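Local coordinates for phosphate-binding protein (PDB 5UB3) that probably serves as a periplasmic receptor of the phosphonate-binding family, here with chloride bound, that works in a pair with a diguanylate cyclase, at residues A[71-76]-A[272-276]; A[94-100]-A[200-206]; A[111-115]-A[151-156]; A[207-211]-A[263-267]. One frame throughout, in Å; residues are numbered along the deposited sequence.

Interaction 1 (A[71-76]-A[272-276])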
loop_
_atom_site.group_PDB
_atom_site.type_symbol
_atom_site.label_atom_id
_atom_site.label_comp_id
_atom_site.label_asym_id
_atom_site.label_seq_id
_atom_site.Cartn_x
_atom_site.Cartn_y
_atom_site.Cartn_z
ATOM N N MET A 71 8.198 2.737 0.066
ATOM C CA MET A 71 9.158 3.634 -0.503
ATOM C C MET A 71 9.040 5.020 0.104
ATOM O O MET A 71 10.065 5.669 0.261
ATOM C CB MET A 71 9.102 3.637 -2.044
ATOM C CG MET A 71 9.465 2.280 -2.637
ATOM S SD MET A 71 11.106 1.732 -2.206
ATOM C CE MET A 71 10.861 0.637 -0.771
ATOM N N LEU A 72 7.820 5.454 0.488
ATOM C CA LEU A 72 7.715 6.707 1.245
ATOM C C LEU A 72 8.584 6.621 2.495
ATOM O O LEU A 72 9.303 7.578 2.854
ATOM C CB LEU A 72 6.281 7.010 1.679
ATOM C CG LEU A 72 5.340 7.278 0.535
ATOM C CD1 LEU A 72 3.916 7.389 1.063
ATOM C CD2 LEU A 72 5.708 8.557 -0.149
ATOM N N LEU A 73 8.513 5.481 3.168
ATOM C CA LEU A 73 9.284 5.322 4.391
ATOM C C LEU A 73 10.782 5.286 4.091
ATOM O O LEU A 73 11.554 5.979 4.755
ATOM C CB LEU A 73 8.872 4.091 5.157
ATOM C CG LEU A 73 7.406 3.955 5.540
ATOM C CD1 LEU A 73 7.124 2.569 6.103
ATOM C CD2 LEU A 73 7.012 5.053 6.510
ATOM N N GLU A 74 11.195 4.508 3.095
ATOM C CA GLU A 74 12.629 4.457 2.728
ATOM C C GLU A 74 13.143 5.840 2.318
ATOM O O GLU A 74 14.238 6.219 2.695
ATOM C CB GLU A 74 12.903 3.454 1.610
ATOM C CG GLU A 74 14.379 3.149 1.436
ATOM C CD GLU A 74 14.654 2.101 0.394
ATOM O OE1 GLU A 74 15.453 1.183 0.620
ATOM O OE2 GLU A 74 14.130 2.270 -0.682
ATOM N N GLN A 75 12.346 6.592 1.572
ATOM C CA GLN A 75 12.790 7.923 1.101
ATOM C C GLN A 75 13.043 8.909 2.199
ATOM O O GLN A 75 13.960 9.692 2.117
ATOM C CB GLN A 75 11.780 8.547 0.167
ATOM C CG GLN A 75 11.769 7.889 -1.171
ATOM C CD GLN A 75 10.555 8.291 -1.985
ATOM O OE1 GLN A 75 9.764 9.192 -1.598
ATOM N NE2 GLN A 75 10.423 7.671 -3.158
ATOM N N ARG A 76 12.201 8.864 3.214
ATOM C CA ARG A 76 12.426 9.636 4.405
ATOM C C ARG A 76 13.566 9.072 5.260
ATOM O O ARG A 76 13.842 9.626 6.287
ATOM C CB ARG A 76 11.140 9.763 5.213
ATOM C CG ARG A 76 10.057 10.520 4.459
ATOM C CD ARG A 76 8.803 10.534 5.285
ATOM N NE ARG A 76 7.879 11.527 4.782
ATOM C CZ ARG A 76 6.894 11.315 3.919
ATOM N NH1 ARG A 76 6.647 10.107 3.412
ATOM N NH2 ARG A 76 6.125 12.336 3.571
ATOM N N VAL A 272 7.511 7.293 -7.025
ATOM C CA VAL A 272 6.960 7.888 -5.811
ATOM C C VAL A 272 7.605 9.221 -5.552
ATOM O O VAL A 272 6.903 10.150 -5.192
ATOM C CB VAL A 272 7.152 6.939 -4.587
ATOM C CG1 VAL A 272 6.902 7.646 -3.261
ATOM C CG2 VAL A 272 6.242 5.723 -4.761
ATOM N N GLN A 273 8.948 9.313 -5.704
ATOM C CA GLN A 273 9.626 10.580 -5.420
ATOM C C GLN A 273 9.102 11.628 -6.375
ATOM O O GLN A 273 8.902 12.761 -6.012
ATOM C CB GLN A 273 11.165 10.475 -5.583
ATOM C CG GLN A 273 11.919 11.739 -5.217
ATOM C CD GLN A 273 11.714 12.088 -3.754
ATOM O OE1 GLN A 273 11.024 13.071 -3.393
ATOM N NE2 GLN A 273 12.224 11.236 -2.920
ATOM N N ARG A 274 8.898 11.232 -7.603
ATOM C CA ARG A 274 8.391 12.171 -8.609
ATOM C C ARG A 274 7.017 12.660 -8.250
ATOM O O ARG A 274 6.706 13.864 -8.401
ATOM C CB ARG A 274 8.367 11.491 -9.948
ATOM C CG ARG A 274 7.920 12.377 -11.077
ATOM C CD ARG A 274 7.825 11.557 -12.350
ATOM N NE ARG A 274 7.449 12.378 -13.477
ATOM C CZ ARG A 274 7.325 11.942 -14.730
ATOM N NH1 ARG A 274 7.523 10.667 -15.077
ATOM N NH2 ARG A 274 6.995 12.808 -15.640
ATOM N N VAL A 275 6.162 11.743 -7.792
ATOM C CA VAL A 275 4.830 12.137 -7.323
ATOM C C VAL A 275 4.962 13.149 -6.166
ATOM O O VAL A 275 4.296 14.206 -6.109
ATOM C CB VAL A 275 3.993 10.920 -6.888
ATOM C CG1 VAL A 275 2.704 11.385 -6.178
ATOM C CG2 VAL A 275 3.631 10.077 -8.094
ATOM N N ARG A 276 5.852 12.812 -5.251
ATOM C CA ARG A 276 6.064 13.661 -4.101
ATOM C C ARG A 276 6.614 15.032 -4.487
ATOM O O ARG A 276 6.218 16.045 -3.926
ATOM C CB ARG A 276 6.982 12.990 -3.164
ATOM C CG ARG A 276 6.305 11.876 -2.400
ATOM C CD ARG A 276 7.313 11.317 -1.443
ATOM N NE ARG A 276 7.542 12.277 -0.359
ATOM C CZ ARG A 276 8.657 12.357 0.350
ATOM N NH1 ARG A 276 9.663 11.502 0.159
ATOM N NH2 ARG A 276 8.745 13.290 1.303
#

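Interaction 2 (A[94-100]-A[200-206])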
loop_
_atom_site.group_PDB
_atom_site.type_symbol
_atom_site.label_atom_id
_atom_site.label_comp_id
_atom_site.label_asym_id
_atom_site.label_seq_id
_atom_site.Cartn_x
_atom_site.Cartn_y
_atom_site.Cartn_z
ATOM N N HIS A 94 -1.253 -4.033 -9.733
ATOM C CA HIS A 94 -1.247 -2.825 -10.525
ATOM C C HIS A 94 -2.488 -2.043 -10.261
ATOM O O HIS A 94 -3.374 -2.554 -9.636
ATOM C CB HIS A 94 -1.106 -3.067 -12.026
ATOM C CG HIS A 94 -2.176 -3.905 -12.621
ATOM N ND1 HIS A 94 -2.132 -5.273 -12.615
ATOM C CD2 HIS A 94 -3.315 -3.560 -13.256
ATOM C CE1 HIS A 94 -3.184 -5.750 -13.251
ATOM N NE2 HIS A 94 -3.925 -4.728 -13.627
ATOM N N THR A 95 -2.468 -0.797 -10.718
ATOM C CA THR A 95 -3.619 0.086 -10.584
ATOM C C THR A 95 -4.482 -0.003 -11.822
ATOM O O THR A 95 -3.965 -0.094 -12.940
ATOM C CB THR A 95 -3.179 1.494 -10.228
ATOM O OG1 THR A 95 -2.739 1.472 -8.860
ATOM C CG2 THR A 95 -4.356 2.454 -10.351
ATOM N N LEU A 96 -5.787 -0.044 -11.601
ATOM C CA LEU A 96 -6.731 0.142 -12.674
ATOM C C LEU A 96 -7.568 1.380 -12.451
ATOM O O LEU A 96 -7.862 1.789 -11.308
ATOM C CB LEU A 96 -7.562 -1.101 -12.889
ATOM C CG LEU A 96 -8.242 -1.833 -11.758
ATOM C CD1 LEU A 96 -9.412 -0.969 -11.365
ATOM C CD2 LEU A 96 -8.709 -3.257 -12.122
ATOM N N PHE A 97 -7.886 2.028 -13.546
ATOM C CA PHE A 97 -8.766 3.185 -13.498
ATOM C C PHE A 97 -10.069 2.686 -14.022
ATOM O O PHE A 97 -10.105 2.014 -15.040
ATOM C CB PHE A 97 -8.258 4.288 -14.386
ATOM C CG PHE A 97 -7.007 4.970 -13.883
ATOM C CD1 PHE A 97 -5.785 4.350 -13.993
ATOM C CD2 PHE A 97 -7.061 6.238 -13.357
ATOM C CE1 PHE A 97 -4.637 4.979 -13.563
ATOM C CE2 PHE A 97 -5.929 6.876 -12.909
ATOM C CZ PHE A 97 -4.700 6.253 -13.043
ATOM N N PHE A 98 -11.165 3.041 -13.375
ATOM C CA PHE A 98 -12.434 2.591 -13.845
ATOM C C PHE A 98 -13.464 3.709 -13.813
ATOM O O PHE A 98 -13.344 4.660 -13.044
ATOM C CB PHE A 98 -12.903 1.401 -13.021
ATOM C CG PHE A 98 -13.189 1.738 -11.613
ATOM C CD1 PHE A 98 -12.168 1.685 -10.662
ATOM C CD2 PHE A 98 -14.476 2.154 -11.218
ATOM C CE1 PHE A 98 -12.415 2.037 -9.349
ATOM C CE2 PHE A 98 -14.730 2.491 -9.920
ATOM C CZ PHE A 98 -13.709 2.448 -8.979
ATOM N N VAL A 99 -14.460 3.568 -14.657
ATOM C CA VAL A 99 -15.605 4.479 -14.719
ATOM C C VAL A 99 -16.924 3.760 -14.784
ATOM O O VAL A 99 -16.980 2.552 -15.035
ATOM C CB VAL A 99 -15.559 5.321 -15.987
ATOM C CG1 VAL A 99 -14.263 6.117 -16.026
ATOM C CG2 VAL A 99 -15.735 4.464 -17.244
ATOM N N ARG A 100 -17.994 4.526 -14.652
ATOM C CA ARG A 100 -19.296 3.978 -15.028
ATOM C C ARG A 100 -19.325 3.613 -16.502
ATOM O O ARG A 100 -18.723 4.270 -17.347
ATOM C CB ARG A 100 -20.418 4.942 -14.713
ATOM C CG ARG A 100 -20.646 5.058 -13.215
ATOM C CD ARG A 100 -21.956 5.763 -12.973
ATOM N NE ARG A 100 -23.041 5.083 -13.689
ATOM C CZ ARG A 100 -23.850 4.142 -13.192
ATOM N NH1 ARG A 100 -23.768 3.729 -11.913
ATOM N NH2 ARG A 100 -24.804 3.641 -13.994
ATOM N N PHE A 200 -19.454 -0.770 -13.979
ATOM C CA PHE A 200 -18.159 -0.195 -14.275
ATOM C C PHE A 200 -17.413 -0.839 -15.432
ATOM O O PHE A 200 -17.542 -2.018 -15.706
ATOM C CB PHE A 200 -17.233 -0.334 -13.040
ATOM C CG PHE A 200 -17.647 0.458 -11.851
ATOM C CD1 PHE A 200 -18.369 1.635 -11.965
ATOM C CD2 PHE A 200 -17.248 0.070 -10.607
ATOM C CE1 PHE A 200 -18.707 2.364 -10.839
ATOM C CE2 PHE A 200 -17.602 0.794 -9.448
ATOM C CZ PHE A 200 -18.309 1.948 -9.579
ATOM N N ARG A 201 -16.559 -0.040 -16.038
ATOM C CA ARG A 201 -15.689 -0.429 -17.097
ATOM C C ARG A 201 -14.260 0.015 -16.692
ATOM O O ARG A 201 -14.035 1.163 -16.246
ATOM C CB ARG A 201 -16.176 0.326 -18.337
ATOM C CG ARG A 201 -15.345 0.227 -19.586
ATOM C CD ARG A 201 -16.199 0.595 -20.816
ATOM N NE ARG A 201 -17.000 1.823 -20.631
ATOM C CZ ARG A 201 -16.494 3.031 -20.666
ATOM N NH1 ARG A 201 -15.193 3.183 -20.864
ATOM N NH2 ARG A 201 -17.275 4.096 -20.476
ATOM N N ILE A 202 -13.284 -0.858 -16.936
ATOM C CA ILE A 202 -11.872 -0.483 -16.781
ATOM C C ILE A 202 -11.371 0.319 -17.983
ATOM O O ILE A 202 -11.508 -0.108 -19.112
ATOM C CB ILE A 202 -11.014 -1.721 -16.534
ATOM C CG1 ILE A 202 -11.489 -2.403 -15.227
ATOM C CG2 ILE A 202 -9.557 -1.339 -16.477
ATOM C CD1 ILE A 202 -11.111 -3.854 -15.188
ATOM N N VAL A 203 -10.823 1.511 -17.741
ATOM C CA VAL A 203 -10.321 2.345 -18.828
ATOM C C VAL A 203 -8.801 2.389 -18.965
ATOM O O VAL A 203 -8.305 2.842 -19.983
ATOM C CB VAL A 203 -10.932 3.790 -18.805
ATOM C CG1 VAL A 203 -12.423 3.679 -18.998
ATOM C CG2 VAL A 203 -10.584 4.567 -17.544
ATOM N N HIS A 204 -8.061 1.928 -17.960
ATOM C CA HIS A 204 -6.627 1.989 -18.037
ATOM C C HIS A 204 -6.033 1.086 -16.975
ATOM O O HIS A 204 -6.599 0.924 -15.870
ATOM C CB HIS A 204 -6.153 3.390 -17.794
ATOM C CG HIS A 204 -4.686 3.553 -17.978
ATOM N ND1 HIS A 204 -4.118 3.766 -19.216
ATOM C CD2 HIS A 204 -3.655 3.456 -17.100
ATOM C CE1 HIS A 204 -2.807 3.860 -19.087
ATOM N NE2 HIS A 204 -2.497 3.643 -17.821
ATOM N N ARG A 205 -4.873 0.554 -17.295
ATOM C CA ARG A 205 -4.122 -0.286 -16.343
ATOM C C ARG A 205 -2.710 0.208 -16.288
ATOM O O ARG A 205 -2.171 0.487 -17.337
ATOM C CB ARG A 205 -4.139 -1.777 -16.810
ATOM C CG ARG A 205 -5.497 -2.434 -16.709
ATOM C CD ARG A 205 -5.487 -3.900 -17.126
ATOM N NE ARG A 205 -6.800 -4.527 -16.881
ATOM C CZ ARG A 205 -7.106 -5.420 -15.908
ATOM N NH1 ARG A 205 -6.213 -5.881 -15.048
ATOM N NH2 ARG A 205 -8.349 -5.920 -15.818
ATOM N N THR A 206 -2.106 0.292 -15.086
ATOM C CA THR A 206 -0.711 0.602 -14.967
ATOM C C THR A 206 0.108 -0.671 -15.082
ATOM O O THR A 206 -0.436 -1.775 -15.079
ATOM C CB THR A 206 -0.363 1.304 -13.623
ATOM O OG1 THR A 206 -0.455 0.380 -12.534
ATOM C CG2 THR A 206 -1.305 2.512 -13.374
#

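Interaction 3 (A[111-115]-A[151-156])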
loop_
_atom_site.group_PDB
_atom_site.type_symbol
_atom_site.label_atom_id
_atom_site.label_comp_id
_atom_site.label_asym_id
_atom_site.label_seq_id
_atom_site.Cartn_x
_atom_site.Cartn_y
_atom_site.Cartn_z
ATOM N N LEU A 111 -9.439 11.499 -19.059
ATOM C CA LEU A 111 -9.602 12.045 -17.713
ATOM C C LEU A 111 -9.606 13.582 -17.657
ATOM O O LEU A 111 -10.143 14.155 -16.695
ATOM C CB LEU A 111 -8.500 11.588 -16.762
ATOM C CG LEU A 111 -8.902 10.530 -15.786
ATOM C CD1 LEU A 111 -9.157 9.227 -16.561
ATOM C CD2 LEU A 111 -7.761 10.383 -14.801
ATOM N N ARG A 112 -9.022 14.237 -18.666
ATOM C CA ARG A 112 -9.002 15.707 -18.730
ATOM C C ARG A 112 -10.395 16.268 -18.748
ATOM O O ARG A 112 -11.289 15.715 -19.359
ATOM C CB ARG A 112 -8.082 16.201 -19.856
ATOM C CG ARG A 112 -6.663 15.638 -19.594
ATOM C CD ARG A 112 -5.491 16.413 -20.140
ATOM N NE ARG A 112 -5.624 16.488 -21.575
ATOM C CZ ARG A 112 -5.726 17.603 -22.309
ATOM N NH1 ARG A 112 -5.654 18.850 -21.797
ATOM N NH2 ARG A 112 -5.859 17.452 -23.616
ATOM N N GLY A 113 -10.626 17.267 -17.921
ATOM C CA GLY A 113 -11.979 17.705 -17.612
ATOM C C GLY A 113 -12.783 16.965 -16.583
ATOM O O GLY A 113 -13.872 17.369 -16.280
ATOM N N HIS A 114 -12.269 15.879 -16.021
ATOM C CA HIS A 114 -13.042 14.996 -15.175
ATOM C C HIS A 114 -12.391 14.808 -13.825
ATOM O O HIS A 114 -11.269 15.252 -13.606
ATOM C CB HIS A 114 -13.222 13.657 -15.868
ATOM C CG HIS A 114 -14.158 13.743 -17.023
ATOM N ND1 HIS A 114 -13.722 13.789 -18.322
ATOM C CD2 HIS A 114 -15.498 13.904 -17.069
ATOM C CE1 HIS A 114 -14.755 13.936 -19.128
ATOM N NE2 HIS A 114 -15.848 14.002 -18.388
ATOM N N THR A 115 -13.091 14.140 -12.936
ATOM C CA THR A 115 -12.653 14.003 -11.580
ATOM C C THR A 115 -12.284 12.532 -11.295
ATOM O O THR A 115 -12.846 11.594 -11.829
ATOM C CB THR A 115 -13.730 14.532 -10.602
ATOM O OG1 THR A 115 -14.905 13.776 -10.793
ATOM C CG2 THR A 115 -14.039 15.945 -10.874
ATOM N N PRO A 151 -12.667 20.536 -11.911
ATOM C CA PRO A 151 -11.372 20.678 -12.507
ATOM C C PRO A 151 -11.315 21.859 -13.475
ATOM O O PRO A 151 -12.333 22.307 -13.954
ATOM C CB PRO A 151 -11.183 19.342 -13.226
ATOM C CG PRO A 151 -12.540 18.930 -13.620
ATOM C CD PRO A 151 -13.416 19.408 -12.497
ATOM N N ALA A 152 -10.125 22.385 -13.680
ATOM C CA ALA A 152 -9.919 23.370 -14.738
ATOM C C ALA A 152 -10.230 22.622 -16.047
ATOM O O ALA A 152 -10.074 21.397 -16.140
ATOM C CB ALA A 152 -8.462 23.842 -14.728
ATOM N N ARG A 153 -10.722 23.307 -17.059
ATOM C CA ARG A 153 -10.853 22.575 -18.334
ATOM C C ARG A 153 -9.439 22.401 -18.918
ATOM O O ARG A 153 -8.547 23.235 -18.708
ATOM C CB ARG A 153 -11.874 23.187 -19.271
ATOM C CG ARG A 153 -11.606 24.596 -19.735
ATOM C CD ARG A 153 -12.888 25.169 -20.324
ATOM N NE ARG A 153 -13.757 25.594 -19.233
ATOM C CZ ARG A 153 -15.034 25.245 -19.024
ATOM N NH1 ARG A 153 -15.704 24.426 -19.852
ATOM N NH2 ARG A 153 -15.660 25.762 -17.955
ATOM N N GLY A 154 -9.219 21.254 -19.524
ATOM C CA GLY A 154 -7.915 20.859 -19.927
ATOM C C GLY A 154 -7.251 20.038 -18.844
ATOM O O GLY A 154 -6.276 19.349 -19.129
ATOM N N SER A 155 -7.740 20.063 -17.606
ATOM C CA SER A 155 -7.058 19.295 -16.531
ATOM C C SER A 155 -8.037 18.332 -15.848
ATOM O O SER A 155 -9.244 18.543 -15.924
ATOM C CB SER A 155 -6.442 20.246 -15.510
ATOM O OG SER A 155 -5.487 21.067 -16.126
ATOM N N ALA A 156 -7.522 17.280 -15.234
ATOM C CA ALA A 156 -8.304 16.511 -14.310
ATOM C C ALA A 156 -8.203 17.156 -12.920
ATOM O O ALA A 156 -7.453 18.149 -12.676
ATOM C CB ALA A 156 -7.801 15.100 -14.254
#

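Interaction 4 (A[207-211]-A[263-267])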
loop_
_atom_site.group_PDB
_atom_site.type_symbol
_atom_site.label_atom_id
_atom_site.label_comp_id
_atom_site.label_asym_id
_atom_site.label_seq_id
_atom_site.Cartn_x
_atom_site.Cartn_y
_atom_site.Cartn_z
ATOM N N ALA A 207 1.414 -0.476 -15.140
ATOM C CA ALA A 207 2.393 -1.601 -15.113
ATOM C C ALA A 207 2.366 -2.189 -13.725
ATOM O O ALA A 207 2.073 -1.465 -12.756
ATOM C CB ALA A 207 3.814 -1.096 -15.444
ATOM N N PRO A 208 2.692 -3.476 -13.600
ATOM C CA PRO A 208 2.651 -4.079 -12.254
ATOM C C PRO A 208 3.883 -3.720 -11.499
ATOM O O PRO A 208 4.894 -3.394 -12.093
ATOM C CB PRO A 208 2.592 -5.578 -12.541
ATOM C CG PRO A 208 3.375 -5.681 -13.805
ATOM C CD PRO A 208 2.911 -4.495 -14.622
ATOM N N VAL A 209 3.765 -3.727 -10.185
ATOM C CA VAL A 209 4.905 -3.535 -9.289
ATOM C C VAL A 209 4.801 -4.634 -8.265
ATOM O O VAL A 209 3.729 -5.186 -8.081
ATOM C CB VAL A 209 4.864 -2.124 -8.612
ATOM C CG1 VAL A 209 4.982 -0.998 -9.646
ATOM C CG2 VAL A 209 3.614 -1.985 -7.800
ATOM N N PRO A 210 5.896 -4.906 -7.529
ATOM C CA PRO A 210 5.741 -5.796 -6.431
ATOM C C PRO A 210 4.768 -5.215 -5.439
ATOM O O PRO A 210 4.760 -4.035 -5.176
ATOM C CB PRO A 210 7.117 -5.931 -5.820
ATOM C CG PRO A 210 8.002 -5.065 -6.581
ATOM C CD PRO A 210 7.205 -4.261 -7.569
ATOM N N ARG A 211 3.988 -6.109 -4.911
ATOM C CA ARG A 211 2.838 -5.825 -4.112
ATOM C C ARG A 211 3.136 -5.331 -2.704
ATOM O O ARG A 211 2.549 -4.360 -2.215
ATOM C CB ARG A 211 2.107 -7.149 -4.042
ATOM C CG ARG A 211 0.992 -7.109 -3.117
ATOM C CD ARG A 211 -0.166 -7.857 -3.627
ATOM N NE ARG A 211 -1.264 -7.344 -2.859
ATOM C CZ ARG A 211 -2.378 -8.007 -2.643
ATOM N NH1 ARG A 211 -2.578 -9.233 -3.149
ATOM N NH2 ARG A 211 -3.294 -7.410 -1.909
ATOM N N ARG A 263 15.668 -3.570 -8.152
ATOM C CA ARG A 263 15.500 -2.708 -9.327
ATOM C C ARG A 263 14.057 -2.252 -9.396
ATOM O O ARG A 263 13.797 -1.100 -9.623
ATOM C CB ARG A 263 15.861 -3.432 -10.610
ATOM C CG ARG A 263 17.369 -3.611 -10.847
ATOM C CD ARG A 263 17.724 -4.353 -12.180
ATOM N NE ARG A 263 17.461 -5.806 -12.178
ATOM C CZ ARG A 263 18.352 -6.803 -11.957
ATOM N NH1 ARG A 263 19.679 -6.581 -11.722
ATOM N NH2 ARG A 263 17.907 -8.086 -11.943
ATOM N N ARG A 264 13.126 -3.144 -9.132
ATOM C CA ARG A 264 11.721 -2.764 -9.220
ATOM C C ARG A 264 11.352 -1.813 -8.119
ATOM O O ARG A 264 10.567 -0.885 -8.351
ATOM C CB ARG A 264 10.803 -3.968 -9.256
ATOM C CG ARG A 264 11.020 -4.803 -10.518
ATOM C CD ARG A 264 10.127 -6.003 -10.513
ATOM N NE ARG A 264 8.769 -5.666 -10.905
ATOM C CZ ARG A 264 7.722 -6.441 -10.684
ATOM N NH1 ARG A 264 7.856 -7.566 -10.018
ATOM N NH2 ARG A 264 6.506 -6.034 -11.063
ATOM N N LEU A 265 11.868 -2.026 -6.913
ATOM C CA LEU A 265 11.629 -1.058 -5.835
ATOM C C LEU A 265 12.292 0.260 -6.095
ATOM O O LEU A 265 11.732 1.310 -5.795
ATOM C CB LEU A 265 12.075 -1.601 -4.480
ATOM C CG LEU A 265 11.191 -2.730 -3.964
ATOM C CD1 LEU A 265 11.814 -3.208 -2.617
ATOM C CD2 LEU A 265 9.754 -2.297 -3.755
ATOM N N GLN A 266 13.492 0.224 -6.673
ATOM C CA GLN A 266 14.178 1.458 -7.033
ATOM C C GLN A 266 13.355 2.267 -8.099
ATOM O O GLN A 266 13.199 3.498 -7.974
ATOM C CB GLN A 266 15.609 1.122 -7.467
ATOM C CG GLN A 266 16.533 2.304 -7.587
ATOM C CD GLN A 266 16.138 3.178 -8.759
ATOM O OE1 GLN A 266 16.044 2.696 -9.879
ATOM N NE2 GLN A 266 15.859 4.457 -8.504
ATOM N N GLU A 267 12.800 1.587 -9.092
ATOM C CA GLU A 267 11.992 2.293 -10.127
ATOM C C GLU A 267 10.720 2.868 -9.507
ATOM O O GLU A 267 10.322 3.994 -9.796
ATOM C CB GLU A 267 11.617 1.374 -11.234
ATOM C CG GLU A 267 12.817 1.066 -12.084
ATOM C CD GLU A 267 12.575 -0.066 -13.077
ATOM O OE1 GLU A 267 11.446 -0.598 -13.136
ATOM O OE2 GLU A 267 13.540 -0.416 -13.797
HETATM O O HOH W 1 8.341 -3.062 -12.030
#

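Interaction 1 (A[71-76]-A[272-276])
Two helices of the periplasmic binding protein fold, 67-75 and the C-terminal 259-277, cross steeply here: the axes of 71-75 and 272-276 approach to 10.7 Å at -77°. Val272 faces the earlier helix and fills the apolar centre of the crossing. Its CG1 lies 3.5 Å from Leu72 CD2, its CG2 4.5 Å from Met71 CB, and the amide end of Gln75 packs beside it. One position on, Gln273 sits next to Gln75, whose NE2 is hydrogen-bonded to Ser269, one turn before Gln273 on helix 259-277. Arg274 and Val275 turn instead to helix 124-136, so helix 259-277 is wedged between two neighbours. Arg276 comes back to the interface, its CD 3.4 Å from Leu72 CD2, and stretches over to the C-terminal end of helix 67-75. There its guanidinium stacks on that of Arg76, centres 4.1 Å apart and planes at 29°, despite their like charge. At its edge the same group donates from Arg276 NH1 to Gln75 OE1 at 2.9 Å.

Interaction 2 (A[94-100]-A[200-206])
The backbone groups of Phe97 and Val99, and Thr95 O, are satisfied by backbone groups of 201-206. Phe97 N donates to His204 O (2.9 Å), while Phe97 O accepts from Val203 N (2.8 Å). Val99 N to Arg201 O (2.9 Å) and Arg201 N to Val99 O (2.8 Å) make Val99 and Arg201 an antiparallel hydrogen-bonded pair. At the other end Thr206 N reaches Thr95 O at 2.9 Å, but Thr95 N is met by a side chain, Thr206 OG1, at 3.0 Å. Val203 and His204 both face Phe97, a classic beta bulge that shifts the register by one. Leu96 and Phe98 turn their backbones to strand 178-182 instead, which makes 92-100 an inner strand of the sheet in one lobe of this two-lobed periplasmic binding protein. Polar side chains find partners too: Arg205 NH1 donates to His94 NE2 at 2.9 Å, whereas Thr95 OG1 is hydrogen-bonded to the carbonyl of Ser125, His204 NE2 to the Glu133 carboxylate, and Arg201 NH1 to the carbonyl of Ile105. Leu96, Phe98 and Ile202 share one face, and Phe98 CE2 comes within 3.4 Å of Phe200 CE2 over the Phe200 ring, beside Trp186.

Interaction 3 (A[111-115]-A[151-156])
Two hydrogen bonds hold these turns side by side. Gly113 N donates to Ser155 O at 2.7 Å, and the Arg112 side chain reaches across so that its NH1 meets Gly154 O at 2.8 Å, with the carbonyl near the guanidinium plane. Each partner is a type II beta turn with glycine in its third position: Leu111 to His114, closed by His114 N to Leu111 O at 2.8 Å, and Ala152 to Ser155, closed by Ser155 N to Ala152 O at 3.1 Å. The positive phi of Gly113 (81°) and Gly154 (92°) would jam a CB against the preceding carbonyl, so the turns themselves call for glycine. Outward from the polar centre, Ala156 tucks its CB 3.5 Å from Leu111 O, and Ala156 CA makes a CH...O contact of 3.3 Å with His114 O. Pro151 lies along the other turn, its CG 3.4 Å from Gly113 O and its CD 3.9 Å from Thr115 CG2. Strands 141-143 and 178-182 lie outside 156-160 and 115-118: the contact joins two type II turns leading into adjacent parallel strands of the alpha/beta sheet in one lobe of a periplasmic binding protein.

Interaction 4 (A[207-211]-A[263-267])
The contact with 263-267 begins at Pro208. Arg264 reaches its carbonyl once directly and once through a water: Arg264 NH2 donates a weak hydrogen bond of 3.3 Å to Pro208 O, and the water accepts from Arg264 NE at 2.9 Å while donating weakly to Pro208 O at 3.5 Å. The stronger partner of this guanidinium is Asp92, which takes NH2 in a salt bridge. Val209 adds its backbone, with CA 3.5 Å from Arg264 NH2. Pro210 points at the helix and lies over one face of the guanidinium, Pro210 CD 3.8 Å from Arg264 CZ, and its CG touches Leu265 CD2 at 4.3 Å where both residues also touch Met84. Arg264 therefore has its charge met by Asp92 and its flat face by proline. Segment 207-211 carries the chain from strand 200-205 into strand 209-217, and pairs through Val209 and Arg211 with Phe93 and Arg91; two adjacent antiparallel strands passing between lobes are consistent with the hinge of a periplasmic binding protein.

From the N terminus, 71-76 opens interaction 1, which closes only at 272-276 and so encloses the other three. Strand 92-100 next enters the second lobe, where 94-100 opens interaction 2; interaction 3 opens and closes within it, joining the turns before two parallel strands. Once 200-206 completes interaction 2, interaction 4 begins at 207-211 and closes at 263-267. Interactions 2 and 4 thus follow in series, and none of the four cross. Interactions 2 and 4 meet where His94 packs on Ala207 and Pro208, while 1 and 4 share helix 259-277 and touch through Met71 and Leu265. The centres of 3 and 4 lie about 28 Å apart.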